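Long-range contacts in 4-alpha-glucanotransferase (Corynebacterium glutamicum, PDB 5B68), which belongs to the amylomaltase family of carbohydrate-active enzymes, built round a TIM-barrel domain and here carrying an additional N-terminal beta sandwich: residues 6-14 against 54-65; 30-38 against 470-481. One frame throughout, in Å; residues are numbered along the deposited sequence.

Both contacts involve the N-terminal helices of the chain, and their centres lie about 18 Å apart. Their segments alternate in sequence: 6-14, 30-38, 54-65 and then, after more than four hundred residues, 470-481. Contact 1 pairs helix 5-13 with helix 54-69, toward the periphery, its centre about 34 Å from the centre of the chain. Contact 2, at about 25 Å, sets helix 32-41 against a hairpin formed by strands 467-472 and 481-484 within the glucanotransferase family region. The two contacts meet directly at Leu7, which packs on Asp32, Leu35 and Val36. Contact 2 thus ties the N-terminal helices to the glucanotransferase part of the fold, while contact 1 joins two of those helices to each other.

Contact 1: 6-14 against 54-65; sequences FLNELADLY and DDAIQRQIALFH. With SO4 (sulfate ion), chain G.
Phe6 and Ile61 interlock knobs-into-holes between helices 6-13 and 54-65, which run in roughly the same direction and whose axes come within 9.3 Å at their closest. Phe6 enters a hole formed by Asp54, Ile57, Gln58 and Ile61; Ile61 fills one among Phe6, Glu9, Leu10 and Leu13. The Gln58 amide stacks over one face of the Phe6 ring, planes 21° apart and NE2 3.1 Å from Phe6 CE1, while Gln58 CG makes a CH-pi contact with the same ring. Ile61 CD1 lies off the ring edge, near its plane. Ile57 CG2 tucks against the backbone, 3.4 Å from Phe6 O.

Near the C-terminal end of helix 6-13, Phe64 takes over. Its CG is anti to the backbone N (chi1 -179°), which carries the ring under Leu13, whose CB stands 3.9 Å above the ring plane, over its centre. The same ring turns its edge to the face of Tyr14 in a T-shaped pair, planes at 69° and centroids 5.1 Å apart.

Farther out, Tyr14 OH donates to a water at 2.7 Å, and that water donates to both O and OE1 of Gln60. Leu39 of helix 32-41 backs Leu10 and Tyr14. Arg59 NH1 and Gln60 NE2 each reach sulfate O3 at 2.9 Å; Asn45 and Arg67 also bind the ion, probably acquired from the crystallisation liquor. Leu63 CD1 lies 3.5 Å above the centre of the Arg59 guanidinium.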
loop_
_atom_site.group_PDB
_atom_site.type_symbol
_atom_site.label_atom_id
_atom_site.label_comp_id
_atom_site.label_asym_id
_atom_site.label_seq_id
_atom_site.Cartn_x
_atom_site.Cartn_y
_atom_site.Cartn_z
ATOM N N PHE A 6 23.766 -24.467 -15.074
ATOM C CA PHE A 6 22.424 -24.740 -15.575
ATOM C C PHE A 6 21.404 -24.149 -14.594
ATOM O O PHE A 6 20.397 -23.618 -15.009
ATOM C CB PHE A 6 22.210 -26.267 -15.775
ATOM C CG PHE A 6 23.130 -26.872 -16.822
ATOM C CD1 PHE A 6 23.022 -26.498 -18.160
ATOM C CD2 PHE A 6 24.139 -27.777 -16.459
ATOM C CE1 PHE A 6 23.883 -27.020 -19.140
ATOM C CE2 PHE A 6 25.000 -28.298 -17.430
ATOM C CZ PHE A 6 24.861 -27.943 -18.767
ATOM N N LEU A 7 21.638 -24.247 -13.287
ATOM C CA LEU A 7 20.749 -23.631 -12.336
ATOM C C LEU A 7 20.693 -22.101 -12.485
ATOM O O LEU A 7 19.617 -21.504 -12.437
ATOM C CB LEU A 7 21.136 -23.951 -10.887
ATOM C CG LEU A 7 20.229 -24.707 -9.953
ATOM C CD1 LEU A 7 20.714 -24.470 -8.513
ATOM C CD2 LEU A 7 18.774 -24.315 -10.113
ATOM N N ASN A 8 21.831 -21.469 -12.663
ATOM C CA ASN A 8 21.885 -20.020 -12.981
ATOM C C ASN A 8 21.141 -19.679 -14.266
ATOM O O ASN A 8 20.404 -18.672 -14.328
ATOM C CB ASN A 8 23.336 -19.520 -13.134
ATOM C CG ASN A 8 24.059 -19.444 -11.815
ATOM O OD1 ASN A 8 23.455 -19.497 -10.770
ATOM N ND2 ASN A 8 25.387 -19.397 -11.876
ATOM N N GLU A 9 21.274 -20.530 -15.272
ATOM C CA GLU A 9 20.594 -20.287 -16.514
ATOM C C GLU A 9 19.096 -20.307 -16.276
ATOM O O GLU A 9 18.382 -19.419 -16.776
ATOM C CB GLU A 9 20.968 -21.315 -17.582
ATOM C CG GLU A 9 20.510 -20.942 -18.991
ATOM C CD GLU A 9 20.955 -21.946 -20.068
ATOM O OE1 GLU A 9 20.485 -21.817 -21.196
ATOM O OE2 GLU A 9 21.760 -22.848 -19.799
ATOM N N LEU A 10 18.647 -21.267 -15.503
ATOM C CA LEU A 10 17.233 -21.400 -15.233
ATOM C C LEU A 10 16.703 -20.269 -14.376
ATOM O O LEU A 10 15.666 -19.698 -14.656
ATOM C CB LEU A 10 16.965 -22.738 -14.590
ATOM C CG LEU A 10 15.499 -23.148 -14.399
ATOM C CD1 LEU A 10 14.677 -23.250 -15.685
ATOM C CD2 LEU A 10 15.472 -24.466 -13.680
ATOM N N ALA A 11 17.422 -19.975 -13.303
ATOM C CA ALA A 11 17.101 -18.830 -12.462
ATOM C C ALA A 11 16.964 -17.538 -13.287
ATOM O O ALA A 11 15.984 -16.798 -13.074
ATOM C CB ALA A 11 18.211 -18.654 -11.391
ATOM N N ASP A 12 17.896 -17.250 -14.191
ATOM C CA ASP A 12 17.799 -16.077 -15.056
ATOM C C ASP A 12 16.521 -16.022 -15.870
ATOM O O ASP A 12 15.930 -14.955 -15.990
ATOM C CB ASP A 12 18.960 -15.975 -16.061
ATOM C CG ASP A 12 20.277 -15.674 -15.408
ATOM O OD1 ASP A 12 20.366 -15.279 -14.224
ATOM O OD2 ASP A 12 21.269 -15.949 -16.097
ATOM N N LEU A 13 16.076 -17.156 -16.409
ATOM C CA LEU A 13 14.843 -17.159 -17.276
ATOM C C LEU A 13 13.575 -16.821 -16.468
ATOM O O LEU A 13 12.602 -16.255 -16.982
ATOM C CB LEU A 13 14.646 -18.520 -17.914
ATOM C CG LEU A 13 15.728 -18.900 -18.937
ATOM C CD1 LEU A 13 15.492 -20.354 -19.296
ATOM C CD2 LEU A 13 15.757 -17.986 -20.148
ATOM N N TYR A 14 13.609 -17.174 -15.190
ATOM C CA TYR A 14 12.508 -16.868 -14.256
ATOM C C TYR A 14 12.680 -15.636 -13.405
ATOM O O TYR A 14 11.843 -15.347 -12.583
ATOM C CB TYR A 14 12.261 -18.110 -13.400
ATOM C CG TYR A 14 11.550 -19.182 -14.168
ATOM C CD1 TYR A 14 10.152 -19.158 -14.310
ATOM C CD2 TYR A 14 12.263 -20.220 -14.797
ATOM C CE1 TYR A 14 9.514 -20.124 -15.040
ATOM C CE2 TYR A 14 11.617 -21.203 -15.496
ATOM C CZ TYR A 14 10.248 -21.152 -15.617
ATOM O OH TYR A 14 9.647 -22.162 -16.328
ATOM N N ASP A 54 21.273 -32.525 -13.234
ATOM C CA ASP A 54 21.514 -31.643 -14.369
ATOM C C ASP A 54 20.541 -31.860 -15.527
ATOM O O ASP A 54 20.149 -30.871 -16.157
ATOM C CB ASP A 54 22.957 -31.740 -14.867
ATOM C CG ASP A 54 23.952 -30.959 -14.005
ATOM O OD1 ASP A 54 23.564 -30.209 -13.071
ATOM O OD2 ASP A 54 25.165 -31.104 -14.294
ATOM N N ASP A 55 20.180 -33.122 -15.819
ATOM C CA ASP A 55 19.129 -33.431 -16.794
ATOM C C ASP A 55 17.834 -32.688 -16.550
ATOM O O ASP A 55 17.310 -32.112 -17.480
ATOM C CB ASP A 55 18.783 -34.940 -16.876
ATOM C CG ASP A 55 19.791 -35.739 -17.682
ATOM O OD1 ASP A 55 20.734 -35.144 -18.254
ATOM O OD2 ASP A 55 19.642 -36.985 -17.731
ATOM N N ALA A 56 17.324 -32.671 -15.315
ATOM C CA ALA A 56 16.015 -32.141 -15.041
ATOM C C ALA A 56 16.045 -30.589 -15.206
ATOM O O ALA A 56 15.043 -29.969 -15.545
ATOM C CB ALA A 56 15.556 -32.517 -13.617
ATOM N N ILE A 57 17.188 -29.991 -14.879
ATOM C CA ILE A 57 17.328 -28.532 -14.966
ATOM C C ILE A 57 17.415 -28.198 -16.422
ATOM O O ILE A 57 16.755 -27.268 -16.882
ATOM C CB ILE A 57 18.546 -28.025 -14.179
ATOM C CG1 ILE A 57 18.271 -28.069 -12.681
ATOM C CG2 ILE A 57 18.888 -26.588 -14.517
ATOM C CD1 ILE A 57 19.550 -28.031 -11.898
ATOM N N GLN A 58 18.233 -28.932 -17.178
ATOM C CA GLN A 58 18.345 -28.689 -18.634
ATOM C C GLN A 58 17.016 -28.883 -19.328
ATOM O O GLN A 58 16.666 -28.158 -20.276
ATOM C CB GLN A 58 19.454 -29.546 -19.284
ATOM C CG GLN A 58 20.837 -29.062 -18.878
ATOM C CD GLN A 58 21.989 -29.871 -19.428
ATOM O OE1 GLN A 58 22.468 -30.830 -18.805
ATOM N NE2 GLN A 58 22.486 -29.437 -20.572
ATOM N N ARG A 59 16.263 -29.866 -18.875
ATOM C CA ARG A 59 14.963 -30.080 -19.457
ATOM C C ARG A 59 14.010 -28.911 -19.103
ATOM O O ARG A 59 13.152 -28.566 -19.916
ATOM C CB ARG A 59 14.403 -31.407 -19.014
ATOM C CG ARG A 59 12.974 -31.693 -19.436
ATOM C CD ARG A 59 12.449 -33.038 -18.904
ATOM N NE ARG A 59 11.028 -33.176 -19.256
ATOM C CZ ARG A 59 10.004 -32.832 -18.483
ATOM N NH1 ARG A 59 10.194 -32.355 -17.264
ATOM N NH2 ARG A 59 8.759 -32.979 -18.942
ATOM N N GLN A 60 14.126 -28.357 -17.903
ATOM C CA GLN A 60 13.317 -27.149 -17.583
ATOM C C GLN A 60 13.742 -25.934 -18.419
ATOM O O GLN A 60 12.898 -25.134 -18.768
ATOM C CB GLN A 60 13.302 -26.863 -16.106
ATOM C CG GLN A 60 12.493 -27.866 -15.299
ATOM C CD GLN A 60 11.055 -27.961 -15.737
ATOM O OE1 GLN A 60 10.385 -26.949 -15.953
ATOM N NE2 GLN A 60 10.570 -29.182 -15.951
ATOM N N ILE A 61 15.041 -25.796 -18.717
ATOM C CA ILE A 61 15.471 -24.739 -19.642
ATOM C C ILE A 61 14.783 -24.899 -21.002
ATOM O O ILE A 61 14.184 -23.971 -21.527
ATOM C CB ILE A 61 16.979 -24.693 -19.733
ATOM C CG1 ILE A 61 17.524 -24.258 -18.363
ATOM C CG2 ILE A 61 17.471 -23.759 -20.818
ATOM C CD1 ILE A 61 18.990 -24.517 -18.141
ATOM N N ALA A 62 14.914 -26.076 -21.608
ATOM C CA ALA A 62 14.330 -26.322 -22.900
ATOM C C ALA A 62 12.813 -26.142 -22.905
ATOM O O ALA A 62 12.293 -25.568 -23.855
ATOM C CB ALA A 62 14.715 -27.726 -23.441
ATOM N N LEU A 63 12.126 -26.599 -21.849
ATOM C CA LEU A 63 10.689 -26.422 -21.742
ATOM C C LEU A 63 10.302 -24.927 -21.659
ATOM O O LEU A 63 9.295 -24.535 -22.255
ATOM C CB LEU A 63 10.043 -27.180 -20.590
ATOM C CG LEU A 63 9.868 -28.685 -20.904
ATOM C CD1 LEU A 63 9.706 -29.466 -19.603
ATOM C CD2 LEU A 63 8.680 -28.987 -21.843
ATOM N N PHE A 64 11.127 -24.128 -20.976
ATOM C CA PHE A 64 10.854 -22.675 -20.926
ATOM C C PHE A 64 10.891 -22.095 -22.364
ATOM O O PHE A 64 9.960 -21.406 -22.773
ATOM C CB PHE A 64 11.874 -21.955 -20.054
ATOM C CG PHE A 64 11.624 -20.494 -19.949
ATOM C CD1 PHE A 64 10.718 -20.029 -19.011
ATOM C CD2 PHE A 64 12.166 -19.584 -20.907
ATOM C CE1 PHE A 64 10.462 -18.668 -18.907
ATOM C CE2 PHE A 64 11.885 -18.222 -20.807
ATOM C CZ PHE A 64 11.003 -17.798 -19.846
ATOM N N HIS A 65 11.974 -22.381 -23.134
ATOM C CA HIS A 65 12.091 -21.808 -24.504
ATOM C C HIS A 65 10.991 -22.333 -25.408
ATOM O O HIS A 65 10.407 -21.607 -26.167
ATOM C CB HIS A 65 13.492 -21.983 -25.088
ATOM C CG HIS A 65 14.533 -21.260 -24.329
ATOM N ND1 HIS A 65 14.576 -19.887 -24.262
ATOM C CD2 HIS A 65 15.594 -21.705 -23.618
ATOM C CE1 HIS A 65 15.625 -19.511 -23.545
ATOM N NE2 HIS A 65 16.241 -20.603 -23.129
HETATM S S SO4 G . 6.736 -30.045 -16.540
HETATM O O1 SO4 G . 6.839 -28.569 -16.527
HETATM O O2 SO4 G . 6.266 -30.486 -17.892
HETATM O O3 SO4 G . 8.054 -30.668 -16.319
HETATM O O4 SO4 G . 5.724 -30.315 -15.455
HETATM O O HOH W 1 10.712 -24.491 -17.124
#

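Contact 2: 30-38 against 470-481; sequences VSDDTLVKI and VMPRMQSPATGT
Thr34 OG1 donates to Thr479 O at 2.6 Å, a short bond received on a lone pair in the carbonyl plane, with a C=O...donor angle of 141°. It is the one hydrogen bond established between the segments, and buried apolar packing lies beside it. The methyl CG2 of Thr34 faces CG2 of Thr481 at 4.0 Å. Ile38 bends at chi2 (-55°), and its CD1 lies against the strand from Val470 to Pro472, 4.1 Å from Val470 CG2 and 3.9 Å from Pro472 N. Lys37 passes Pro472 at about a right angle, its CB 3.8 Å from Pro472 CG. Val30 CG2 closes the other end, 3.4 Å from Thr481 OG1, a hydroxyl hydrogen-bonded to Ala17 O.

The helix lies across a beta-hairpin, its axis at 94° to strand 470-472. Val470 and Thr481 form a hydrogen-bonded antiparallel pair, N to O both ways, and the chain between them holds a type II turn from Pro472 to Gln475, an ST turn at Ser476 and a 3-10 segment. Ser476 O accepts from both N and OG1 of Thr479, fixing the residue whose carbonyl receives Thr34.

The solvent side holds the outer end of partly exposed Lys37: NZ lies 2.7 Å from Asp33 OD2, in a salt bridge within its own helix that uses the oxygen's syn lone pair. Exposed Ser31, the N-cap, accepts at OG from Thr34 N at 3.0 Å, holding the first turn that carries Thr34.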
loop_
_atom_site.group_PDB
_atom_site.type_symbol
_atom_site.label_atom_id
_atom_site.label_comp_id
_atom_site.label_asym_id
_atom_site.label_seq_id
_atom_site.Cartn_x
_atom_site.Cartn_y
_atom_site.Cartn_z
ATOM N N VAL A 30 23.664 -16.760 -3.540
ATOM C CA VAL A 30 22.482 -17.437 -3.104
ATOM C C VAL A 30 22.759 -18.913 -3.211
ATOM O O VAL A 30 23.407 -19.359 -4.166
ATOM C CB VAL A 30 21.270 -16.996 -3.973
ATOM C CG1 VAL A 30 20.039 -17.833 -3.662
ATOM C CG2 VAL A 30 20.987 -15.495 -3.740
ATOM N N SER A 31 22.252 -19.663 -2.275
ATOM C CA SER A 31 22.495 -21.107 -2.293
ATOM C C SER A 31 21.726 -21.817 -3.414
ATOM O O SER A 31 20.670 -21.345 -3.870
ATOM C CB SER A 31 22.121 -21.730 -0.977
ATOM O OG SER A 31 20.741 -21.760 -0.749
ATOM N N ASP A 32 22.235 -22.986 -3.829
ATOM C CA ASP A 32 21.519 -23.846 -4.751
ATOM C C ASP A 32 20.123 -24.138 -4.196
ATOM O O ASP A 32 19.147 -24.132 -4.947
ATOM C CB ASP A 32 22.241 -25.205 -4.920
ATOM C CG ASP A 32 23.527 -25.139 -5.742
ATOM O OD1 ASP A 32 23.955 -24.030 -6.166
ATOM O OD2 ASP A 32 24.106 -26.250 -5.968
ATOM N N ASP A 33 20.057 -24.449 -2.896
ATOM C CA ASP A 33 18.824 -24.872 -2.234
ATOM C C ASP A 33 17.753 -23.800 -2.346
ATOM O O ASP A 33 16.578 -24.076 -2.589
ATOM C CB ASP A 33 19.078 -25.168 -0.720
ATOM C CG ASP A 33 17.923 -25.791 -0.045
ATOM O OD1 ASP A 33 17.521 -26.907 -0.422
ATOM O OD2 ASP A 33 17.340 -25.164 0.859
ATOM N N THR A 34 18.168 -22.569 -2.167
ATOM C CA THR A 34 17.241 -21.418 -2.249
ATOM C C THR A 34 16.746 -21.266 -3.709
ATOM O O THR A 34 15.572 -21.025 -3.939
ATOM C CB THR A 34 17.919 -20.136 -1.742
ATOM O OG1 THR A 34 18.057 -20.225 -0.300
ATOM C CG2 THR A 34 17.091 -18.887 -2.181
ATOM N N LEU A 35 17.653 -21.380 -4.670
ATOM C CA LEU A 35 17.244 -21.240 -6.057
ATOM C C LEU A 35 16.179 -22.277 -6.406
ATOM O O LEU A 35 15.159 -21.954 -6.996
ATOM C CB LEU A 35 18.426 -21.373 -6.992
ATOM C CG LEU A 35 19.436 -20.204 -6.938
ATOM C CD1 LEU A 35 20.623 -20.504 -7.855
ATOM C CD2 LEU A 35 18.844 -18.803 -7.210
ATOM N N VAL A 36 16.460 -23.519 -6.069
ATOM C CA VAL A 36 15.527 -24.591 -6.340
ATOM C C VAL A 36 14.204 -24.347 -5.660
ATOM O O VAL A 36 13.142 -24.583 -6.284
ATOM C CB VAL A 36 16.164 -25.975 -5.954
ATOM C CG1 VAL A 36 15.153 -27.079 -6.007
ATOM C CG2 VAL A 36 17.351 -26.290 -6.862
ATOM N N LYS A 37 14.205 -23.938 -4.392
ATOM C CA LYS A 37 12.921 -23.798 -3.669
ATOM C C LYS A 37 12.099 -22.599 -4.208
ATOM O O LYS A 37 10.899 -22.664 -4.288
ATOM C CB LYS A 37 13.136 -23.610 -2.171
ATOM C CG LYS A 37 13.525 -24.931 -1.545
ATOM C CD LYS A 37 14.031 -24.762 -0.130
ATOM C CE LYS A 37 14.064 -26.131 0.550
ATOM N NZ LYS A 37 14.936 -26.017 1.775
ATOM N N ILE A 38 12.773 -21.537 -4.602
ATOM C CA ILE A 38 12.063 -20.385 -5.176
ATOM C C ILE A 38 11.576 -20.754 -6.581
ATOM O O ILE A 38 10.447 -20.477 -6.891
ATOM C CB ILE A 38 12.936 -19.120 -5.208
ATOM C CG1 ILE A 38 13.287 -18.733 -3.768
ATOM C CG2 ILE A 38 12.189 -17.949 -5.907
ATOM C CD1 ILE A 38 12.095 -18.551 -2.882
ATOM N N VAL A 470 12.281 -12.362 -1.252
ATOM C CA VAL A 470 11.444 -13.472 -0.822
ATOM C C VAL A 470 12.305 -14.599 -0.272
ATOM O O VAL A 470 13.431 -14.824 -0.756
ATOM C CB VAL A 470 10.573 -14.039 -2.001
ATOM C CG1 VAL A 470 9.584 -12.991 -2.458
ATOM C CG2 VAL A 470 11.401 -14.471 -3.186
ATOM N N MET A 471 11.715 -15.390 0.621
ATOM C CA MET A 471 12.373 -16.550 1.175
ATOM C C MET A 471 11.421 -17.711 1.097
ATOM O O MET A 471 10.224 -17.510 1.053
ATOM C CB MET A 471 12.752 -16.248 2.627
ATOM C CG MET A 471 11.523 -16.061 3.509
ATOM S SD MET A 471 11.820 -14.984 4.910
ATOM C CE MET A 471 11.930 -13.443 3.986
ATOM N N PRO A 472 11.937 -18.956 0.984
ATOM C CA PRO A 472 11.011 -20.092 1.046
ATOM C C PRO A 472 10.214 -19.989 2.339
ATOM O O PRO A 472 10.751 -19.577 3.373
ATOM C CB PRO A 472 11.952 -21.292 1.080
ATOM C CG PRO A 472 13.180 -20.828 0.429
ATOM C CD PRO A 472 13.343 -19.389 0.781
ATOM N N ARG A 473 8.945 -20.313 2.277
ATOM C CA ARG A 473 8.091 -20.034 3.389
ATOM C C ARG A 473 8.598 -20.813 4.599
ATOM O O ARG A 473 8.986 -21.947 4.479
ATOM C CB ARG A 473 6.650 -20.394 3.053
ATOM C CG ARG A 473 5.647 -19.837 4.033
ATOM C CD ARG A 473 4.262 -19.762 3.442
ATOM N NE ARG A 473 4.069 -18.568 2.645
ATOM C CZ ARG A 473 3.850 -17.367 3.147
ATOM N NH1 ARG A 473 3.801 -17.196 4.451
ATOM N NH2 ARG A 473 3.681 -16.341 2.345
ATOM N N MET A 474 8.600 -20.164 5.751
ATOM C CA MET A 474 9.016 -20.752 7.028
ATOM C C MET A 474 10.527 -20.852 7.216
ATOM O O MET A 474 10.992 -21.439 8.166
ATOM C CB MET A 474 8.364 -22.107 7.278
ATOM C CG MET A 474 6.945 -22.046 7.825
ATOM S SD MET A 474 6.746 -21.411 9.503
ATOM C CE MET A 474 7.651 -22.573 10.505
ATOM N N GLN A 475 11.280 -20.240 6.323
ATOM C CA GLN A 475 12.719 -20.185 6.446
ATOM C C GLN A 475 13.160 -18.798 6.859
ATOM O O GLN A 475 12.420 -17.848 6.747
ATOM C CB GLN A 475 13.407 -20.571 5.139
ATOM C CG GLN A 475 13.273 -22.028 4.771
ATOM C CD GLN A 475 14.259 -22.448 3.717
ATOM O OE1 GLN A 475 15.129 -21.687 3.341
ATOM N NE2 GLN A 475 14.128 -23.662 3.244
ATOM N N SER A 476 14.369 -18.723 7.380
ATOM C CA SER A 476 15.026 -17.478 7.731
ATOM C C SER A 476 15.162 -16.564 6.506
ATOM O O SER A 476 15.455 -17.019 5.372
ATOM C CB SER A 476 16.439 -17.779 8.251
ATOM O OG SER A 476 17.182 -16.588 8.502
ATOM N N PRO A 477 15.048 -15.267 6.739
ATOM C CA PRO A 477 15.297 -14.321 5.649
ATOM C C PRO A 477 16.713 -14.359 5.063
ATOM O O PRO A 477 16.921 -14.000 3.900
ATOM C CB PRO A 477 14.972 -12.981 6.282
ATOM C CG PRO A 477 14.063 -13.298 7.451
ATOM C CD PRO A 477 14.381 -14.653 7.912
ATOM N N ALA A 478 17.712 -14.769 5.858
ATOM C CA ALA A 478 19.058 -15.041 5.341
ATOM C C ALA A 478 19.097 -16.004 4.162
ATOM O O ALA A 478 20.044 -15.961 3.417
ATOM C CB ALA A 478 19.981 -15.593 6.480
ATOM N N THR A 479 18.090 -16.879 4.030
ATOM C CA THR A 479 17.960 -17.827 2.951
ATOM C C THR A 479 17.234 -17.297 1.715
ATOM O O THR A 479 17.060 -18.051 0.776
ATOM C CB THR A 479 17.306 -19.140 3.390
ATOM O OG1 THR A 479 15.900 -18.990 3.667
ATOM C CG2 THR A 479 18.042 -19.659 4.662
ATOM N N GLY A 480 16.868 -16.022 1.703
ATOM C CA GLY A 480 16.094 -15.501 0.590
ATOM C C GLY A 480 16.914 -14.978 -0.561
ATOM O O GLY A 480 18.174 -15.042 -0.613
ATOM N N THR A 481 16.154 -14.495 -1.543
ATOM C CA THR A 481 16.706 -13.858 -2.700
ATOM C C THR A 481 15.653 -12.936 -3.333
ATOM O O THR A 481 14.544 -12.871 -2.813
ATOM C CB THR A 481 17.227 -14.875 -3.710
ATOM O OG1 THR A 481 17.972 -14.174 -4.684
ATOM C CG2 THR A 481 16.146 -15.709 -4.365
#